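Local coordinates for glyoxylate-induced Protein (Pseudomonas aeruginosa, PDB 1SQ4), which is a double beta-barrel cupin protein that may act as a ureidoglycine aminohydrolase, at the interface of chains A and B. Numbering follows the deposited sequence. Chains: chain A/B, Glyoxylate-induced Protein.

Contact 1: the interface of chains A and B. Residues chain A 24, 26, 33, 37, 59-60; chain B 29, 228, 244-247.
B:Phe245 and A:Phe26 bury most of the surface in this patch, and A:Ile33 caps the B:Phe245 ring. The delta methyl of the isoleucine, CD1, sits over the middle of one ring face in a CH-pi contact, 3.6 Å from the centroid of the B:Phe245 ring. The other branch also touches: A:Ile33 CG2 comes within 3.5 Å of B:Phe245 CD1. CG1 of A:Ile33 is anti to its carbonyl carbon and CG2 anti to its backbone N (chi1 -46°), and the two branches spread across one face, CG2 near CD1 of the ring and the delta methyl near CD2. A:Val37 meets the same ring in plane, its CG1 methyl 3.8 Å from B:Phe245 CD1 at the edge.

The second aromatic group comes from the other chain. A:Phe26 crosses B:Phe245 at about a right angle and presents its tip, with A:Phe26 CZ 3.6 Å from the B:Phe245 CB methylene. That tip also lies 3.3 Å from the B:Ala244 carbonyl O. Further along, A:Ala24 CB lies 3.8 Å from B:Pro247 CG.

No polar pair bonds across this patch. It is a hydrophobic seam, in which the loop after strand 239-244 of chain B plugs against chain A and may help hold the two copies together.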
ATOM      1  N   ALA A  24      -6.426 -12.231  12.180  1.00 33.47           N
ATOM      2  CA  ALA A  24      -7.336 -11.106  12.440  1.00 31.14           C
ATOM      3  C   ALA A  24      -7.169 -10.039  11.364  1.00 29.61           C
ATOM      4  O   ALA A  24      -6.061  -9.597  11.077  1.00 28.69           O
ATOM      5  CB  ALA A  24      -7.060 -10.502  13.813  1.00 29.05           C
ATOM      6  N   PHE A  26      -8.918  -6.353   9.367  1.00 22.42           N
ATOM      7  CA  PHE A  26      -9.806  -5.200   9.456  1.00 19.38           C
ATOM      8  C   PHE A  26      -9.571  -4.381   8.198  1.00 17.55           C
ATOM      9  O   PHE A  26      -8.552  -3.718   8.069  1.00 18.61           O
ATOM     10  CB  PHE A  26      -9.475  -4.375  10.709  1.00 16.93           C
ATOM     11  CG  PHE A  26      -9.676  -5.129  11.996  1.00 15.76           C
ATOM     12  CD1 PHE A  26     -10.956  -5.377  12.483  1.00 14.28           C
ATOM     13  CD2 PHE A  26      -8.583  -5.618  12.710  1.00 15.32           C
ATOM     14  CE1 PHE A  26     -11.147  -6.100  13.656  1.00 12.82           C
ATOM     15  CE2 PHE A  26      -8.763  -6.345  13.889  1.00 14.05           C
ATOM     16  CZ  PHE A  26     -10.051  -6.585  14.364  1.00 12.09           C
ATOM     17  N   ILE A  33     -12.395 -12.189  12.487  1.00 12.26           N
ATOM     18  CA  ILE A  33     -11.991 -12.343  13.882  1.00 12.56           C
ATOM     19  C   ILE A  33     -11.831 -13.823  14.231  1.00 12.26           C
ATOM     20  O   ILE A  33     -12.812 -14.574  14.282  1.00 10.11           O
ATOM     21  CB  ILE A  33     -13.030 -11.749  14.826  1.00 11.96           C
ATOM     22  CG1 ILE A  33     -13.457 -10.383  14.318  1.00 12.84           C
ATOM     23  CG2 ILE A  33     -12.439 -11.616  16.230  1.00 13.60           C
ATOM     24  CD1 ILE A  33     -14.621  -9.863  15.091  1.00 15.82           C
ATOM     25  N   VAL A  37      -9.431 -15.215  19.941  1.00 13.56           N
ATOM     26  CA  VAL A  37      -9.666 -13.993  20.672  1.00 15.39           C
ATOM     27  C   VAL A  37     -10.392 -14.293  21.979  1.00 15.97           C
ATOM     28  O   VAL A  37     -10.127 -13.674  23.021  1.00 14.19           O
ATOM     29  CB  VAL A  37     -10.507 -13.044  19.829  1.00 15.61           C
ATOM     30  CG1 VAL A  37     -10.598 -11.693  20.493  1.00 16.61           C
ATOM     31  CG2 VAL A  37      -9.895 -12.935  18.454  1.00 17.98           C
ATOM     32  N   ARG A  59     -19.788  -4.467  16.938  1.00 16.29           N
ATOM     33  CA  ARG A  59     -18.964  -3.410  16.347  1.00 15.87           C
ATOM     34  C   ARG A  59     -17.630  -3.921  15.779  1.00 16.22           C
ATOM     35  O   ARG A  59     -16.563  -3.373  16.092  1.00 18.21           O
ATOM     36  CB  ARG A  59     -18.678  -2.311  17.382  1.00 12.89           C
ATOM     37  CG  ARG A  59     -19.917  -1.671  17.952  1.00 10.01           C
ATOM     38  CD  ARG A  59     -19.607  -0.323  18.577  1.00  7.79           C
ATOM     39  NE  ARG A  59     -18.906  -0.413  19.860  1.00  6.84           N
ATOM     40  CZ  ARG A  59     -19.425  -0.942  20.967  1.00  4.48           C
ATOM     41  NH1 ARG A  59     -20.659  -1.436  20.955  1.00  3.72           N
ATOM     42  NH2 ARG A  59     -18.708  -0.974  22.079  1.00  1.00           N
ATOM     43  N   PRO A  60     -17.671  -4.955  14.929  1.00 14.27           N
ATOM     44  CA  PRO A  60     -16.442  -5.501  14.351  1.00 14.24           C
ATOM     45  C   PRO A  60     -15.634  -4.434  13.630  1.00 14.49           C
ATOM     46  O   PRO A  60     -14.400  -4.447  13.639  1.00 15.08           O
ATOM     47  CB  PRO A  60     -16.955  -6.559  13.380  1.00 14.02           C
ATOM     48  CG  PRO A  60     -18.291  -6.936  13.937  1.00 14.38           C
ATOM     49  CD  PRO A  60     -18.851  -5.607  14.346  1.00 14.45           C
TER
ATOM     50  N   ALA B  29      -7.293  -0.015  12.905  1.00 10.34           N
ATOM     51  CA  ALA B  29      -7.425  -0.825  14.107  1.00  7.79           C
ATOM     52  C   ALA B  29      -6.886  -0.126  15.342  1.00  7.61           C
ATOM     53  O   ALA B  29      -7.232  -0.473  16.474  1.00  5.59           O
ATOM     54  CB  ALA B  29      -6.690  -2.134  13.912  1.00  5.26           C
ATOM     55  N   ASN B 228      -1.981  -5.055  16.452  1.00 15.44           N
ATOM     56  CA  ASN B 228      -2.417  -5.643  15.196  1.00 17.02           C
ATOM     57  C   ASN B 228      -1.330  -5.789  14.125  1.00 19.83           C
ATOM     58  O   ASN B 228      -1.245  -4.970  13.218  1.00 23.83           O
ATOM     59  CB  ASN B 228      -3.569  -4.807  14.625  1.00 13.32           C
ATOM     60  CG  ASN B 228      -4.049  -5.314  13.279  1.00 10.45           C
ATOM     61  OD1 ASN B 228      -4.292  -6.507  13.107  1.00 10.17           O
ATOM     62  ND2 ASN B 228      -4.197  -4.413  12.324  1.00  7.54           N
ATOM     63  N   ALA B 244     -11.103  -2.541  18.556  1.00 12.77           N
ATOM     64  CA  ALA B 244     -11.900  -3.706  18.943  1.00 13.87           C
ATOM     65  C   ALA B 244     -11.298  -4.916  18.271  1.00 15.07           C
ATOM     66  O   ALA B 244     -10.990  -4.896  17.077  1.00 16.16           O
ATOM     67  CB  ALA B 244     -13.356  -3.564  18.523  1.00 10.07           C
ATOM     68  N   PHE B 245     -11.134  -5.966  19.063  1.00 14.91           N
ATOM     69  CA  PHE B 245     -10.550  -7.201  18.605  1.00 14.10           C
ATOM     70  C   PHE B 245      -9.136  -6.968  18.125  1.00 13.06           C
ATOM     71  O   PHE B 245      -8.477  -7.891  17.668  1.00 15.10           O
ATOM     72  CB  PHE B 245     -11.401  -7.796  17.498  1.00 16.46           C
ATOM     73  CG  PHE B 245     -12.772  -8.169  17.934  1.00 18.13           C
ATOM     74  CD1 PHE B 245     -12.977  -9.274  18.754  1.00 18.99           C
ATOM     75  CD2 PHE B 245     -13.864  -7.408  17.539  1.00 19.99           C
ATOM     76  CE1 PHE B 245     -14.259  -9.626  19.168  1.00 20.11           C
ATOM     77  CE2 PHE B 245     -15.151  -7.746  17.946  1.00 20.46           C
ATOM     78  CZ  PHE B 245     -15.347  -8.856  18.765  1.00 21.61           C
ATOM     79  N   CYS B 246      -8.665  -5.732  18.236  1.00 10.38           N
ATOM     80  CA  CYS B 246      -7.305  -5.415  17.821  1.00 10.85           C
ATOM     81  C   CYS B 246      -6.310  -6.250  18.633  1.00 10.43           C
ATOM     82  O   CYS B 246      -6.255  -6.141  19.854  1.00 12.19           O
ATOM     83  CB  CYS B 246      -7.020  -3.934  18.039  1.00 11.18           C
ATOM     84  SG  CYS B 246      -5.350  -3.451  17.548  1.00 11.20           S
ATOM     85  N   PRO B 247      -5.516  -7.104  17.968  1.00  9.57           N
ATOM     86  CA  PRO B 247      -4.551  -7.925  18.708  1.00  9.60           C
ATOM     87  C   PRO B 247      -3.556  -7.080  19.514  1.00  9.46           C
ATOM     88  O   PRO B 247      -3.149  -6.000  19.083  1.00  7.88           O
ATOM     89  CB  PRO B 247      -3.871  -8.729  17.603  1.00  9.51           C
ATOM     90  CG  PRO B 247      -4.940  -8.833  16.559  1.00  8.57           C
ATOM     91  CD  PRO B 247      -5.501  -7.447  16.537  1.00  8.63           C
TER

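Contact 2: the interface of chains A and B. Residues chain A 46, 56, 58, 69, 71, 142; chain B 268-270, 272.
Strands 52-57, 69-76 and 136-144 of chain A, with the loop at A:Leu46, receive an irregular segment of chain B, residues 268 to 272, that follows strand 258-265. B:His269 is sandwiched. On one face A:Arg142 stacks with its guanidinium plane 6° from that of the ring, and A:Arg142 NH2 stands 3.5 Å from the centroid of the B:His269 ring in a cation-pi contact. A:Leu46 CD2 lies over the opposite face, while its CD1 methyl touches B:His269 CE1.

The phenol OH of A:Tyr71 grips the segment twice. It shares a hydrogen bond of 2.8 Å with B:His269 ND1, which lies in the plane of the tyrosine ring, and accepts a nearly straight one (166° at H) from the backbone, B:Met270 N to A:Tyr71 OH being 3.1 Å. The nearby guanidinium may disfavour a positive charge on the imidazole.

B:Met270, a selenomethionine, bends at chi2 (-63°), and its CG methylene reaches both the edge of the A:Tyr71 ring and A:Val56 CG1, 3.7 Å from the latter. The poorly ordered B:Leu272 packs more tentatively near A:Ser69. The C-terminal tail of one copy thus lies against strands of the other's N-terminal cupin domain.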
ATOM      1  N   LEU A  46     -23.195  -9.392  32.822  1.00  6.03           N
ATOM      2  CA  LEU A  46     -24.444  -8.655  32.806  1.00  7.50           C
ATOM      3  C   LEU A  46     -25.127  -8.712  34.172  1.00  9.27           C
ATOM      4  O   LEU A  46     -24.988  -9.682  34.921  1.00 11.70           O
ATOM      5  CB  LEU A  46     -25.382  -9.193  31.717  1.00  5.22           C
ATOM      6  CG  LEU A  46     -24.960  -8.972  30.261  1.00  6.11           C
ATOM      7  CD1 LEU A  46     -25.905  -9.745  29.340  1.00  1.67           C
ATOM      8  CD2 LEU A  46     -24.963  -7.466  29.906  1.00  3.06           C
ATOM      9  N   VAL A  56     -18.153 -11.200  23.985  1.00 12.03           N
ATOM     10  CA  VAL A  56     -18.893 -10.232  23.180  1.00 13.39           C
ATOM     11  C   VAL A  56     -18.325 -10.151  21.774  1.00 15.14           C
ATOM     12  O   VAL A  56     -17.126 -10.320  21.557  1.00 16.85           O
ATOM     13  CB  VAL A  56     -18.869  -8.804  23.805  1.00 13.14           C
ATOM     14  CG1 VAL A  56     -19.759  -7.881  22.994  1.00 13.54           C
ATOM     15  CG2 VAL A  56     -19.355  -8.834  25.244  1.00 11.49           C
ATOM     16  N   ALA A  58     -19.423  -7.519  18.861  1.00 17.22           N
ATOM     17  CA  ALA A  58     -20.234  -6.456  18.281  1.00 16.58           C
ATOM     18  C   ALA A  58     -19.275  -5.401  17.730  1.00 15.73           C
ATOM     19  O   ALA A  58     -18.088  -5.439  18.026  1.00 16.52           O
ATOM     20  CB  ALA A  58     -21.129  -5.856  19.356  1.00 17.07           C
ATOM     21  N   SER A  69     -26.083  -7.296  18.034  1.00  6.93           N
ATOM     22  CA  SER A  69     -25.199  -7.551  19.146  1.00  5.91           C
ATOM     23  C   SER A  69     -25.238  -9.073  19.292  1.00  6.33           C
ATOM     24  O   SER A  69     -26.299  -9.697  19.215  1.00  6.65           O
ATOM     25  CB  SER A  69     -25.701  -6.839  20.405  1.00  6.12           C
ATOM     26  OG  SER A  69     -26.261  -7.735  21.345  1.00  8.38           O
ATOM     27  N   TYR A  71     -23.603 -12.412  21.606  1.00  2.32           N
ATOM     28  CA  TYR A  71     -22.825 -12.827  22.766  1.00  2.76           C
ATOM     29  C   TYR A  71     -22.723 -14.347  22.751  1.00  3.37           C
ATOM     30  O   TYR A  71     -23.578 -15.029  22.187  1.00  2.24           O
ATOM     31  CB  TYR A  71     -23.497 -12.428  24.081  1.00  2.98           C
ATOM     32  CG  TYR A  71     -24.046 -11.031  24.191  1.00  1.38           C
ATOM     33  CD1 TYR A  71     -23.394  -9.946  23.613  1.00  1.36           C
ATOM     34  CD2 TYR A  71     -25.166 -10.781  24.978  1.00  1.00           C
ATOM     35  CE1 TYR A  71     -23.842  -8.646  23.825  1.00  1.00           C
ATOM     36  CE2 TYR A  71     -25.616  -9.487  25.195  1.00  1.00           C
ATOM     37  CZ  TYR A  71     -24.944  -8.423  24.618  1.00  1.00           C
ATOM     38  OH  TYR A  71     -25.346  -7.136  24.866  1.00  1.00           O
ATOM     39  N   ARG A 142     -28.935 -10.064  19.555  1.00  5.19           N
ATOM     40  CA  ARG A 142     -29.904  -9.014  19.875  1.00  6.21           C
ATOM     41  C   ARG A 142     -30.050  -7.916  18.840  1.00  5.85           C
ATOM     42  O   ARG A 142     -29.112  -7.605  18.105  1.00  8.15           O
ATOM     43  CB  ARG A 142     -29.553  -8.356  21.220  1.00  6.67           C
ATOM     44  CG  ARG A 142     -29.670  -9.292  22.421  1.00  6.34           C
ATOM     45  CD  ARG A 142     -29.013  -8.736  23.676  1.00  6.09           C
ATOM     46  NE  ARG A 142     -29.776  -7.690  24.363  1.00  5.26           N
ATOM     47  CZ  ARG A 142     -29.518  -6.391  24.276  1.00  5.15           C
ATOM     48  NH1 ARG A 142     -28.514  -5.964  23.520  1.00  6.70           N
ATOM     49  NH2 ARG A 142     -30.242  -5.522  24.970  1.00  3.63           N
TER
ATOM     50  N   ARG B 268     -22.351  -4.057  30.961  1.00 10.50           N
ATOM     51  CA  ARG B 268     -23.577  -3.510  30.400  1.00  9.50           C
ATOM     52  C   ARG B 268     -23.855  -4.100  29.018  1.00  9.06           C
ATOM     53  O   ARG B 268     -22.974  -4.704  28.416  1.00 10.07           O
ATOM     54  CB  ARG B 268     -23.459  -1.994  30.332  1.00  8.26           C
ATOM     55  CG  ARG B 268     -24.730  -1.281  30.712  1.00 10.54           C
ATOM     56  CD  ARG B 268     -24.685  -0.630  32.115  1.00 10.43           C
ATOM     57  NE  ARG B 268     -24.265  -1.541  33.168  1.00  9.17           N
ATOM     58  CZ  ARG B 268     -24.190  -1.225  34.460  1.00  9.10           C
ATOM     59  NH1 ARG B 268     -23.779  -2.135  35.333  1.00  9.15           N
ATOM     60  NH2 ARG B 268     -24.531  -0.017  34.889  1.00  6.61           N
ATOM     61  N   HIS B 269     -25.082  -3.959  28.531  1.00  8.47           N
ATOM     62  CA  HIS B 269     -25.432  -4.481  27.211  1.00 10.14           C
ATOM     63  C   HIS B 269     -24.759  -3.615  26.163  1.00 12.54           C
ATOM     64  O   HIS B 269     -24.395  -2.477  26.443  1.00 14.02           O
ATOM     65  CB  HIS B 269     -26.945  -4.422  26.959  1.00  8.42           C
ATOM     66  CG  HIS B 269     -27.682  -5.669  27.326  1.00  8.47           C
ATOM     67  ND1 HIS B 269     -27.394  -6.901  26.781  1.00 10.95           N
ATOM     68  CD2 HIS B 269     -28.715  -5.872  28.181  1.00  8.50           C
ATOM     69  CE1 HIS B 269     -28.213  -7.810  27.282  1.00  7.74           C
ATOM     70  NE2 HIS B 269     -29.023  -7.208  28.135  1.00  8.94           N
HETATM   71  N   MSE B 270     -24.616  -4.148  24.951  1.00 14.86           N
HETATM   72  CA  MSE B 270     -24.007  -3.406  23.848  1.00 16.42           C
HETATM   73  C   MSE B 270     -25.033  -2.441  23.249  1.00 16.79           C
HETATM   74  O   MSE B 270     -26.166  -2.829  22.980  1.00 14.86           O
HETATM   75  CB  MSE B 270     -23.517  -4.373  22.772  1.00 17.15           C
HETATM   76  CG  MSE B 270     -22.355  -5.248  23.198  1.00 21.08           C
HETATM   77 SE   MSE B 270     -20.744  -4.239  23.614  1.00 25.26          SE
HETATM   78  CE  MSE B 270     -20.935  -4.177  25.533  1.00 23.72           C
ATOM     79  N   LEU B 272     -27.334  -0.617  20.883  1.00 27.01           N
ATOM     80  CA  LEU B 272     -27.903  -0.947  19.578  1.00 28.79           C
ATOM     81  C   LEU B 272     -28.643   0.228  18.954  1.00 29.30           C
ATOM     82  O   LEU B 272     -29.375   0.932  19.637  1.00 30.85           O
ATOM     83  CB  LEU B 272     -28.869  -2.123  19.712  1.00 28.09           C
ATOM     84  CG  LEU B 272     -28.287  -3.423  20.267  1.00 28.93           C
ATOM     85  CD1 LEU B 272     -29.406  -4.435  20.440  1.00 29.15           C
ATOM     86  CD2 LEU B 272     -27.201  -3.952  19.343  1.00 28.33           C
TER

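Contact 3: the interface of chains A and B. Residues chain A 66-68, 144, 271; chain B 271-273, 275.
The C-terminal tail of one cupin subunit, B:Arg271 to B:Asn275, runs past the loop A:Glu66 to A:Phe68 and the end of strand 136-144 in the other. B:Thr273 N donates a backbone hydrogen bond to the A:Glu66 carbonyl O at 2.8 Å; the donor sits above the carbonyl plane, 37° out of it. The B:Thr273 carbonyl O accepts from the imidazole of A:His144, with ND1 2.8 Å away. That bond is bent, 140° at H, and its acceptor is tilted from the ring plane. The carbonyl acceptor implies that ND1 carries a hydrogen here.

A water reinforces the same carbonyl: water 1 is 2.9 Å from B:Thr273 O and 2.8 Å from A:Thr67 O, and A:His144 N also bonds to it. CB of the poorly ordered B:Leu272 appears to lie over one face of the A:His144 ring, offset toward the rim, 3.9 Å from its centroid.

The B:Thr273 methyl, CG2, takes the crowded position between its own backbone N and carbonyl carbon while OG1 is anti to N (chi1 162°); CG2 thereby faces A:Thr67 CA. The threonine side chains lie side by side, pointing the same way. Farther out, A:Arg271 crosses B:Asn275 at about a right angle; A:Arg271 NE lies 3.9 Å from B:Asn275 OD1, too far for a hydrogen bond.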
ATOM      1  N   GLU A  66     -23.944  -1.120  14.474  1.00 23.15           N
ATOM      2  CA  GLU A  66     -24.514  -1.124  15.805  1.00 21.56           C
ATOM      3  C   GLU A  66     -25.925  -1.664  15.738  1.00 19.16           C
ATOM      4  O   GLU A  66     -26.713  -1.464  16.644  1.00 20.09           O
ATOM      5  CB  GLU A  66     -24.535   0.285  16.368  1.00 23.92           C
ATOM      6  CG  GLU A  66     -23.217   1.012  16.273  1.00 27.42           C
ATOM      7  CD  GLU A  66     -23.324   2.417  16.813  1.00 30.31           C
ATOM      8  OE1 GLU A  66     -23.536   2.561  18.042  1.00 31.08           O
ATOM      9  OE2 GLU A  66     -23.217   3.374  16.009  1.00 30.81           O
ATOM     10  N   THR A  67     -26.250  -2.354  14.655  1.00 17.43           N
ATOM     11  CA  THR A  67     -27.590  -2.902  14.518  1.00 14.10           C
ATOM     12  C   THR A  67     -27.748  -4.161  15.353  1.00 13.44           C
ATOM     13  O   THR A  67     -28.735  -4.331  16.063  1.00 14.19           O
ATOM     14  CB  THR A  67     -27.920  -3.258  13.066  1.00 10.64           C
ATOM     15  OG1 THR A  67     -27.882  -2.076  12.264  1.00 10.09           O
ATOM     16  CG2 THR A  67     -29.295  -3.882  12.981  1.00 10.11           C
ATOM     17  N   PHE A  68     -26.768  -5.048  15.267  1.00 11.45           N
ATOM     18  CA  PHE A  68     -26.837  -6.299  16.001  1.00  9.47           C
ATOM     19  C   PHE A  68     -25.818  -6.380  17.117  1.00  8.23           C
ATOM     20  O   PHE A  68     -24.836  -5.639  17.156  1.00  8.77           O
ATOM     21  CB  PHE A  68     -26.616  -7.484  15.049  1.00  8.25           C
ATOM     22  CG  PHE A  68     -27.769  -7.759  14.127  1.00  7.36           C
ATOM     23  CD1 PHE A  68     -28.967  -8.275  14.618  1.00  8.13           C
ATOM     24  CD2 PHE A  68     -27.646  -7.545  12.763  1.00  7.02           C
ATOM     25  CE1 PHE A  68     -30.032  -8.578  13.756  1.00  7.99           C
ATOM     26  CE2 PHE A  68     -28.699  -7.843  11.896  1.00  9.43           C
ATOM     27  CZ  PHE A  68     -29.899  -8.363  12.395  1.00  7.16           C
ATOM     28  N   HIS A 144     -32.832  -4.212  18.100  1.00  4.39           N
ATOM     29  CA  HIS A 144     -34.029  -3.487  18.436  1.00  5.92           C
ATOM     30  C   HIS A 144     -35.009  -3.791  17.311  1.00  6.23           C
ATOM     31  O   HIS A 144     -34.722  -3.570  16.126  1.00  6.50           O
ATOM     32  CB  HIS A 144     -33.743  -1.988  18.526  1.00  8.69           C
ATOM     33  CG  HIS A 144     -33.059  -1.581  19.795  1.00  9.36           C
ATOM     34  ND1 HIS A 144     -32.337  -0.409  19.902  1.00 12.71           N
ATOM     35  CD2 HIS A 144     -33.009  -2.161  21.013  1.00 11.73           C
ATOM     36  CE1 HIS A 144     -31.876  -0.288  21.131  1.00 10.95           C
ATOM     37  NE2 HIS A 144     -32.267  -1.337  21.830  1.00 11.35           N
ATOM     38  N   ARG A 271     -32.909   2.815   6.956  1.00 19.80           N
ATOM     39  CA  ARG A 271     -32.878   3.955   7.871  1.00 25.19           C
ATOM     40  C   ARG A 271     -32.278   5.206   7.240  1.00 25.36           C
ATOM     41  O   ARG A 271     -31.152   5.184   6.760  1.00 26.12           O
ATOM     42  CB  ARG A 271     -32.117   3.606   9.161  1.00 28.64           C
ATOM     43  CG  ARG A 271     -30.863   2.749   8.978  1.00 37.46           C
ATOM     44  CD  ARG A 271     -31.147   1.224   9.004  1.00 43.56           C
ATOM     45  NE  ARG A 271     -31.180   0.676  10.364  1.00 48.13           N
ATOM     46  CZ  ARG A 271     -31.143  -0.624  10.667  1.00 49.63           C
ATOM     47  NH1 ARG A 271     -31.173  -1.014  11.938  1.00 50.63           N
ATOM     48  NH2 ARG A 271     -31.071  -1.540   9.710  1.00 49.80           N
TER
ATOM     49  N   ARG B 271     -24.639  -1.187  23.041  1.00 19.80           N
ATOM     50  CA  ARG B 271     -25.555  -0.193  22.483  1.00 25.19           C
ATOM     51  C   ARG B 271     -26.019  -0.538  21.073  1.00 25.36           C
ATOM     52  O   ARG B 271     -25.208  -0.724  20.176  1.00 26.12           O
ATOM     53  CB  ARG B 271     -24.920   1.208  22.494  1.00 28.64           C
ATOM     54  CG  ARG B 271     -23.434   1.264  22.135  1.00 37.46           C
ATOM     55  CD  ARG B 271     -22.495   1.079  23.356  1.00 43.56           C
ATOM     56  NE  ARG B 271     -22.247   2.333  24.077  1.00 48.13           N
ATOM     57  CZ  ARG B 271     -21.290   2.515  24.989  1.00 49.63           C
ATOM     58  NH1 ARG B 271     -21.148   3.698  25.581  1.00 50.63           N
ATOM     59  NH2 ARG B 271     -20.468   1.526  25.315  1.00 49.80           N
ATOM     60  N   LEU B 272     -27.334  -0.617  20.883  1.00 27.01           N
ATOM     61  CA  LEU B 272     -27.903  -0.947  19.578  1.00 28.79           C
ATOM     62  C   LEU B 272     -28.643   0.228  18.954  1.00 29.30           C
ATOM     63  O   LEU B 272     -29.375   0.932  19.637  1.00 30.85           O
ATOM     64  CB  LEU B 272     -28.869  -2.123  19.712  1.00 28.09           C
ATOM     65  CG  LEU B 272     -28.287  -3.423  20.267  1.00 28.93           C
ATOM     66  CD1 LEU B 272     -29.406  -4.435  20.440  1.00 29.15           C
ATOM     67  CD2 LEU B 272     -27.201  -3.952  19.343  1.00 28.33           C
ATOM     68  N   THR B 273     -28.459   0.441  17.655  1.00 31.22           N
ATOM     69  CA  THR B 273     -29.145   1.535  16.984  1.00 33.11           C
ATOM     70  C   THR B 273     -30.635   1.475  17.310  1.00 33.47           C
ATOM     71  O   THR B 273     -31.203   0.396  17.452  1.00 32.41           O
ATOM     72  CB  THR B 273     -28.913   1.500  15.437  1.00 32.38           C
ATOM     73  OG1 THR B 273     -29.906   2.297  14.783  1.00 34.48           O
ATOM     74  CG2 THR B 273     -28.971   0.088  14.903  1.00 33.69           C
ATOM     75  N   ASN B 275     -34.609   2.058  16.484  1.00 43.26           N
ATOM     76  CA  ASN B 275     -35.532   2.072  15.352  1.00 45.40           C
ATOM     77  C   ASN B 275     -36.922   1.650  15.812  1.00 46.36           C
ATOM     78  O   ASN B 275     -37.809   2.521  15.930  1.00 47.45           O
ATOM     79  CB  ASN B 275     -35.068   1.109  14.244  1.00 45.45           C
ATOM     80  CG  ASN B 275     -34.167   1.776  13.210  1.00 46.17           C
ATOM     81  OD1 ASN B 275     -33.033   2.165  13.506  1.00 45.45           O
ATOM     82  ND2 ASN B 275     -34.676   1.909  11.984  1.00 44.73           N
TER
HETATM   83  O   HOH W   1     -30.657  -2.334  16.615  1.00  9.86           O

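Contacts 2 and 3 are neighbours, their C-alpha centres about 11 Å apart, and share B:Leu272, so the chain B tail passes directly from one into the other. Both also draw on strand 136-144 of chain A. Contact 1 lies about 16 Å from contact 2 and about 20 Å from contact 3, and is formed by different residues, including the end of strand 239-244 of chain B and the loop after it. The bonded tail and the apolar seam therefore hold the same pair at separate points. The coordinates alone do not show which pairing among the eight copies persists in solution.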